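PDB 7ADK: lipoprotein from Mycoplasma mycoides subsp. capri, which probably acts as a membrane-anchored surface peptidase of the chymotrypsin-like PA clan. Local coordinates for residues W427-L432 against K822-V827; F540-V545 against D809-G814. All coordinates share one frame; numbering follows the deposited sequence.

Contact 1 of 2, residues W427-L432 against K822-V827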
loop_
_atom_site.group_PDB
_atom_site.type_symbol
_atom_site.label_atom_id
_atom_site.label_comp_id
_atom_site.label_asym_id
_atom_site.label_seq_id
_atom_site.Cartn_x
_atom_site.Cartn_y
_atom_site.Cartn_z
ATOM N N TRP B 427 6.531 23.173 -4.734
ATOM C CA TRP B 427 6.316 23.329 -6.162
ATOM C C TRP B 427 7.312 24.297 -6.760
ATOM O O TRP B 427 7.779 25.231 -6.107
ATOM C CB TRP B 427 4.892 23.787 -6.450
ATOM C CG TRP B 427 4.549 25.142 -5.926
ATOM C CD1 TRP B 427 4.576 26.286 -6.640
ATOM C CD2 TRP B 427 4.162 25.521 -4.574
ATOM N NE1 TRP B 427 4.259 27.346 -5.834
ATOM C CE2 TRP B 427 3.977 26.938 -4.553
ATOM C CE3 TRP B 427 3.941 24.820 -3.383
ATOM C CZ2 TRP B 427 3.617 27.646 -3.411
ATOM C CZ3 TRP B 427 3.554 25.522 -2.231
ATOM C CH2 TRP B 427 3.391 26.923 -2.239
ATOM N N ILE B 428 7.672 24.061 -8.007
ATOM C CA ILE B 428 8.440 24.994 -8.818
ATOM C C ILE B 428 7.543 26.208 -9.115
ATOM O O ILE B 428 6.436 26.050 -9.633
ATOM C CB ILE B 428 8.976 24.240 -10.054
ATOM C CG1 ILE B 428 10.217 24.908 -10.647
ATOM C CG2 ILE B 428 7.928 23.963 -11.144
ATOM C CD1 ILE B 428 10.990 23.908 -11.520
ATOM N N MET B 429 7.987 27.419 -8.774
ATOM C CA MET B 429 7.228 28.630 -9.066
ATOM C C MET B 429 7.925 29.553 -10.056
ATOM O O MET B 429 7.263 30.147 -10.896
ATOM C CB MET B 429 6.802 29.333 -7.780
ATOM C CG MET B 429 7.884 30.123 -7.045
ATOM S SD MET B 429 7.231 31.413 -5.961
ATOM C CE MET B 429 6.636 30.390 -4.623
ATOM N N ASP B 430 9.250 29.661 -10.022
ATOM C CA ASP B 430 9.975 30.682 -10.775
ATOM C C ASP B 430 11.414 30.254 -11.107
ATOM O O ASP B 430 11.954 29.315 -10.521
ATOM C CB ASP B 430 9.914 31.993 -9.974
ATOM C CG ASP B 430 10.311 33.244 -10.742
ATOM O OD1 ASP B 430 10.287 33.224 -11.978
ATOM O OD2 ASP B 430 10.651 34.263 -10.104
ATOM N N TYR B 431 12.045 30.961 -12.040
ATOM C CA TYR B 431 13.483 30.912 -12.288
ATOM C C TYR B 431 14.036 32.282 -12.691
ATOM O O TYR B 431 13.398 33.037 -13.416
ATOM C CB TYR B 431 13.840 29.832 -13.313
ATOM C CG TYR B 431 13.172 29.898 -14.672
ATOM C CD1 TYR B 431 13.642 30.769 -15.671
ATOM C CD2 TYR B 431 12.118 29.016 -14.957
ATOM C CE1 TYR B 431 13.075 30.737 -16.954
ATOM C CE2 TYR B 431 11.538 28.986 -16.231
ATOM C CZ TYR B 431 12.024 29.841 -17.234
ATOM O OH TYR B 431 11.446 29.818 -18.455
ATOM N N LEU B 432 15.252 32.580 -12.247
ATOM C CA LEU B 432 15.977 33.789 -12.620
ATOM C C LEU B 432 16.364 33.683 -14.094
ATOM O O LEU B 432 16.846 32.640 -14.520
ATOM C CB LEU B 432 17.187 33.914 -11.685
ATOM C CG LEU B 432 18.101 35.116 -11.914
ATOM C CD1 LEU B 432 17.422 36.441 -11.614
ATOM C CD2 LEU B 432 19.305 34.997 -11.003
ATOM N N LYS B 822 8.333 42.853 2.159
ATOM C CA LYS B 822 7.927 41.559 2.728
ATOM C C LYS B 822 7.008 40.791 1.757
ATOM O O LYS B 822 5.899 40.391 2.103
ATOM C CB LYS B 822 7.280 41.787 4.108
ATOM C CG LYS B 822 8.234 42.091 5.273
ATOM C CD LYS B 822 9.002 40.867 5.775
ATOM C CE LYS B 822 9.736 41.151 7.075
ATOM N NZ LYS B 822 10.275 39.944 7.724
ATOM N N SER B 823 7.457 40.624 0.519
ATOM C CA SER B 823 6.829 39.791 -0.505
ATOM C C SER B 823 7.894 39.289 -1.472
ATOM O O SER B 823 8.971 39.868 -1.549
ATOM C CB SER B 823 5.735 40.549 -1.245
ATOM O OG SER B 823 6.244 41.677 -1.907
ATOM N N TYR B 824 7.613 38.217 -2.212
ATOM C CA TYR B 824 8.583 37.570 -3.094
ATOM C C TYR B 824 9.265 38.535 -4.076
ATOM O O TYR B 824 10.489 38.550 -4.190
ATOM C CB TYR B 824 7.873 36.442 -3.848
ATOM C CG TYR B 824 8.750 35.691 -4.825
ATOM C CD1 TYR B 824 10.017 35.221 -4.433
ATOM C CD2 TYR B 824 8.328 35.510 -6.151
ATOM C CE1 TYR B 824 10.869 34.614 -5.359
ATOM C CE2 TYR B 824 9.188 34.912 -7.082
ATOM C CZ TYR B 824 10.462 34.483 -6.691
ATOM O OH TYR B 824 11.322 33.975 -7.597
ATOM N N ARG B 825 8.490 39.390 -4.753
ATOM C CA ARG B 825 8.991 40.368 -5.717
ATOM C C ARG B 825 9.985 41.340 -5.103
ATOM O O ARG B 825 11.067 41.541 -5.634
ATOM C CB ARG B 825 7.793 41.116 -6.304
ATOM C CG ARG B 825 8.221 42.071 -7.427
ATOM C CD ARG B 825 7.075 42.925 -7.969
ATOM N NE ARG B 825 6.439 43.706 -6.899
ATOM C CZ ARG B 825 6.910 44.772 -6.293
ATOM N NH1 ARG B 825 7.986 45.378 -6.660
ATOM N NH2 ARG B 825 6.292 45.246 -5.266
ATOM N N GLU B 826 9.626 41.969 -3.997
ATOM C CA GLU B 826 10.451 43.036 -3.420
ATOM C C GLU B 826 11.650 42.510 -2.608
ATOM O O GLU B 826 12.639 43.217 -2.446
ATOM C CB GLU B 826 9.563 44.049 -2.688
ATOM C CG GLU B 826 8.920 43.535 -1.410
ATOM C CD GLU B 826 7.631 44.273 -1.009
ATOM O OE1 GLU B 826 7.369 45.399 -1.486
ATOM O OE2 GLU B 826 6.875 43.694 -0.192
ATOM N N VAL B 827 11.604 41.249 -2.169
ATOM C CA VAL B 827 12.782 40.487 -1.736
ATOM C C VAL B 827 13.702 40.186 -2.916
ATOM O O VAL B 827 14.908 40.417 -2.853
ATOM C CB VAL B 827 12.346 39.200 -1.028
ATOM C CG1 VAL B 827 13.474 38.222 -0.823
ATOM C CG2 VAL B 827 11.748 39.517 0.328
#
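Asp-430 OD2 is held by two hydroxyls, Tyr-824 OH from the other segment and Ser-837 OG. The tyrosine donates across the contact, with OH 2.6 Å from OD2 of Asp-430. It meets the oxygen on the anti side, 15° out of the carboxylate plane. OD2 lies at the edge of the Tyr-824 ring, in its plane, while the carboxylate itself stands nearly upright to the ring at 85°. The other oxygen, OD1, accepts from the backbone N of Leu-839 and weakly from that of Tyr-431. Both oxygens of this buried acid therefore have donors, which should limit its rotation.

Met-429 covers one face of the same ring. Its SD is 4.4 Å from the centroid of the Tyr-824 ring and shifted toward the rim, a Met-aromatic contact. The thioether chain bends at its end, and the two side chains run antiparallel, alongside one another. Met-429 and Asp-430 are neighbours in sequence, yet both CB atoms face the helix. A classic beta bulge explains this: both residues pair with Tyr-444 of strand 442-447. The strand belongs to a curled antiparallel sheet, consistent with a PA-clan beta barrel.

Tyr-824 opens helix 824-831, and its CG lies opposite the backbone N (chi1 179°), which carries the ring out to the strand. Ser-823 holds the N-cap position, but its hydroxyl makes no capping bond. Ser-823 OG goes instead to Glu-826 OE2, at 2.7 Å. The same oxygen accepts from Lys-822 N at 2.9 Å, on the opposite face of the carboxylate. Gln-818 is a further donor to OE2.

Contact 2 of 2, residues F540-V545 against D809-G814; sequences FAIVEV and DLIYGG
The Phe-540 ring is approached obliquely by two methyl groups, Leu-810 CD1 and Ile-811 CD1, and it meets the ring of Phe-789 edge-to-face. The leucine methyl lies by one side of the ring, 3.5 Å from Phe-540 CD2. The isoleucine methyl lies nearer the far end, 3.7 Å from Phe-540 CZ. Phe-540 and Leu-810 lie alongside, pointing opposite ways, whereas Ile-811 crosses the phenylalanine at about a right angle. The bond to CB does not aim Ile-811 at the strand; its bent chain (chi2 -69°) brings CD1 in. The same methyl also reaches Ile-542 CD1, at 4.3 Å. No hydrogen bond joins the segments.

Polar bonds instead shape the loop 809-814 from within. Asp-809 OD1 accepts from Ile-811 N and from Tyr-812 N, both at 2.9 Å. The first bond makes an Asx turn. Asp-809 OD2 pairs with Arg-790, and the Tyr-812 ring stacks on Phe-853.

The loop leaves strand 807-809 of the mixed sheet and packs on strand 541-546 of the antiparallel sheet, bridging the two sheets. Strand 541-546 runs between strands 442-447 and 503-507, and Trp-427 and Met-429 of strand 421-433 also pack against Phe-540.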
loop_
_atom_site.group_PDB
_atom_site.type_symbol
_atom_site.label_atom_id
_atom_site.label_comp_id
_atom_site.label_asym_id
_atom_site.label_seq_id
_atom_site.Cartn_x
_atom_site.Cartn_y
_atom_site.Cartn_z
ATOM N N PHE B 540 4.365 29.966 5.042
ATOM C CA PHE B 540 4.770 29.971 3.629
ATOM C C PHE B 540 6.227 30.465 3.471
ATOM O O PHE B 540 6.597 31.470 4.070
ATOM C CB PHE B 540 3.797 30.842 2.824
ATOM C CG PHE B 540 4.256 31.159 1.417
ATOM C CD1 PHE B 540 4.486 30.126 0.496
ATOM C CD2 PHE B 540 4.515 32.483 1.040
ATOM C CE1 PHE B 540 4.975 30.410 -0.786
ATOM C CE2 PHE B 540 4.989 32.772 -0.249
ATOM C CZ PHE B 540 5.211 31.735 -1.163
ATOM N N ALA B 541 7.047 29.799 2.664
ATOM C CA ALA B 541 8.431 30.182 2.425
ATOM C C ALA B 541 8.846 29.884 0.983
ATOM O O ALA B 541 8.237 29.042 0.333
ATOM C CB ALA B 541 9.312 29.476 3.454
ATOM N N ILE B 542 9.871 30.553 0.469
ATOM C CA ILE B 542 10.352 30.353 -0.904
ATOM C C ILE B 542 11.839 30.019 -0.905
ATOM O O ILE B 542 12.657 30.814 -0.452
ATOM C CB ILE B 542 10.039 31.560 -1.803
ATOM C CG1 ILE B 542 8.559 31.962 -1.706
ATOM C CG2 ILE B 542 10.437 31.253 -3.255
ATOM C CD1 ILE B 542 8.214 33.234 -2.456
ATOM N N VAL B 543 12.194 28.840 -1.398
ATOM C CA VAL B 543 13.547 28.283 -1.409
ATOM C C VAL B 543 14.174 28.393 -2.793
ATOM O O VAL B 543 13.595 27.989 -3.792
ATOM C CB VAL B 543 13.528 26.810 -0.954
ATOM C CG1 VAL B 543 14.891 26.124 -1.130
ATOM C CG2 VAL B 543 13.098 26.726 0.511
ATOM N N GLU B 544 15.386 28.908 -2.856
ATOM C CA GLU B 544 16.231 28.944 -4.045
ATOM C C GLU B 544 17.112 27.693 -4.119
ATOM O O GLU B 544 17.715 27.288 -3.128
ATOM C CB GLU B 544 17.055 30.230 -3.998
ATOM C CG GLU B 544 18.020 30.420 -5.170
ATOM C CD GLU B 544 18.895 31.669 -4.993
ATOM O OE1 GLU B 544 19.939 31.567 -4.316
ATOM O OE2 GLU B 544 18.575 32.731 -5.575
ATOM N N VAL B 545 17.208 27.104 -5.306
ATOM C CA VAL B 545 18.153 26.042 -5.633
ATOM C C VAL B 545 18.950 26.431 -6.876
ATOM O O VAL B 545 18.383 26.661 -7.944
ATOM C CB VAL B 545 17.434 24.698 -5.801
ATOM C CG1 VAL B 545 18.438 23.591 -6.036
ATOM C CG2 VAL B 545 16.601 24.305 -4.589
ATOM N N ASP B 809 -0.606 41.071 -0.424
ATOM C CA ASP B 809 -0.167 40.046 -1.360
ATOM C C ASP B 809 1.302 39.735 -1.074
ATOM O O ASP B 809 2.149 40.621 -1.163
ATOM C CB ASP B 809 -0.434 40.534 -2.784
ATOM C CG ASP B 809 -0.156 39.487 -3.859
ATOM O OD1 ASP B 809 0.771 38.668 -3.684
ATOM O OD2 ASP B 809 -0.869 39.521 -4.885
ATOM N N LEU B 810 1.608 38.507 -0.668
ATOM C CA LEU B 810 2.964 38.103 -0.286
ATOM C C LEU B 810 3.800 37.517 -1.439
ATOM O O LEU B 810 4.956 37.167 -1.235
ATOM C CB LEU B 810 2.990 37.358 1.068
ATOM C CG LEU B 810 1.992 36.231 1.330
ATOM C CD1 LEU B 810 2.277 35.064 0.414
ATOM C CD2 LEU B 810 2.065 35.786 2.775
ATOM N N ILE B 811 3.286 37.552 -2.672
ATOM C CA ILE B 811 4.036 37.311 -3.913
ATOM C C ILE B 811 4.346 38.640 -4.628
ATOM O O ILE B 811 5.487 38.873 -5.012
ATOM C CB ILE B 811 3.272 36.318 -4.815
ATOM C CG1 ILE B 811 2.995 34.973 -4.118
ATOM C CG2 ILE B 811 3.964 36.095 -6.161
ATOM C CD1 ILE B 811 4.200 34.098 -3.844
ATOM N N TYR B 812 3.363 39.538 -4.774
ATOM C CA TYR B 812 3.529 40.803 -5.514
ATOM C C TYR B 812 3.751 42.050 -4.644
ATOM O O TYR B 812 4.316 43.023 -5.144
ATOM C CB TYR B 812 2.351 41.014 -6.473
ATOM C CG TYR B 812 2.310 40.068 -7.652
ATOM C CD1 TYR B 812 2.963 40.410 -8.845
ATOM C CD2 TYR B 812 1.633 38.845 -7.551
ATOM C CE1 TYR B 812 2.928 39.534 -9.942
ATOM C CE2 TYR B 812 1.586 37.970 -8.646
ATOM C CZ TYR B 812 2.222 38.320 -9.852
ATOM O OH TYR B 812 2.154 37.510 -10.931
ATOM N N GLY B 813 3.365 42.034 -3.368
ATOM C CA GLY B 813 3.437 43.185 -2.472
ATOM C C GLY B 813 2.381 44.257 -2.757
ATOM O O GLY B 813 1.461 44.065 -3.548
ATOM N N GLY B 814 2.524 45.412 -2.114
ATOM C CA GLY B 814 1.763 46.622 -2.443
ATOM C C GLY B 814 0.302 46.635 -1.993
ATOM O O GLY B 814 -0.488 47.419 -2.512
#

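Overall arrangement
Both contacts are buried, and their centres are about 5 Å apart. They tie the sheet that contains strands 421-433 and 541-546 to one continuous piece of chain: the loop 809-814 of contact 2 is followed, a few residues on, by the helix of contact 1. Their chemistry differs. Contact 1 pairs a hydrogen-bonded acid with a sulfur-aromatic contact; contact 2 is apolar across the segments. One backbone and one side-chain bond link the two. Tyr-824 N lies 3.0 Å from Leu-810 O, a probable hydrogen bond, and Arg-825 NE probably bonds Tyr-812 O. Tyr-824 also packs on Ile-542, so the two contacts share one interior.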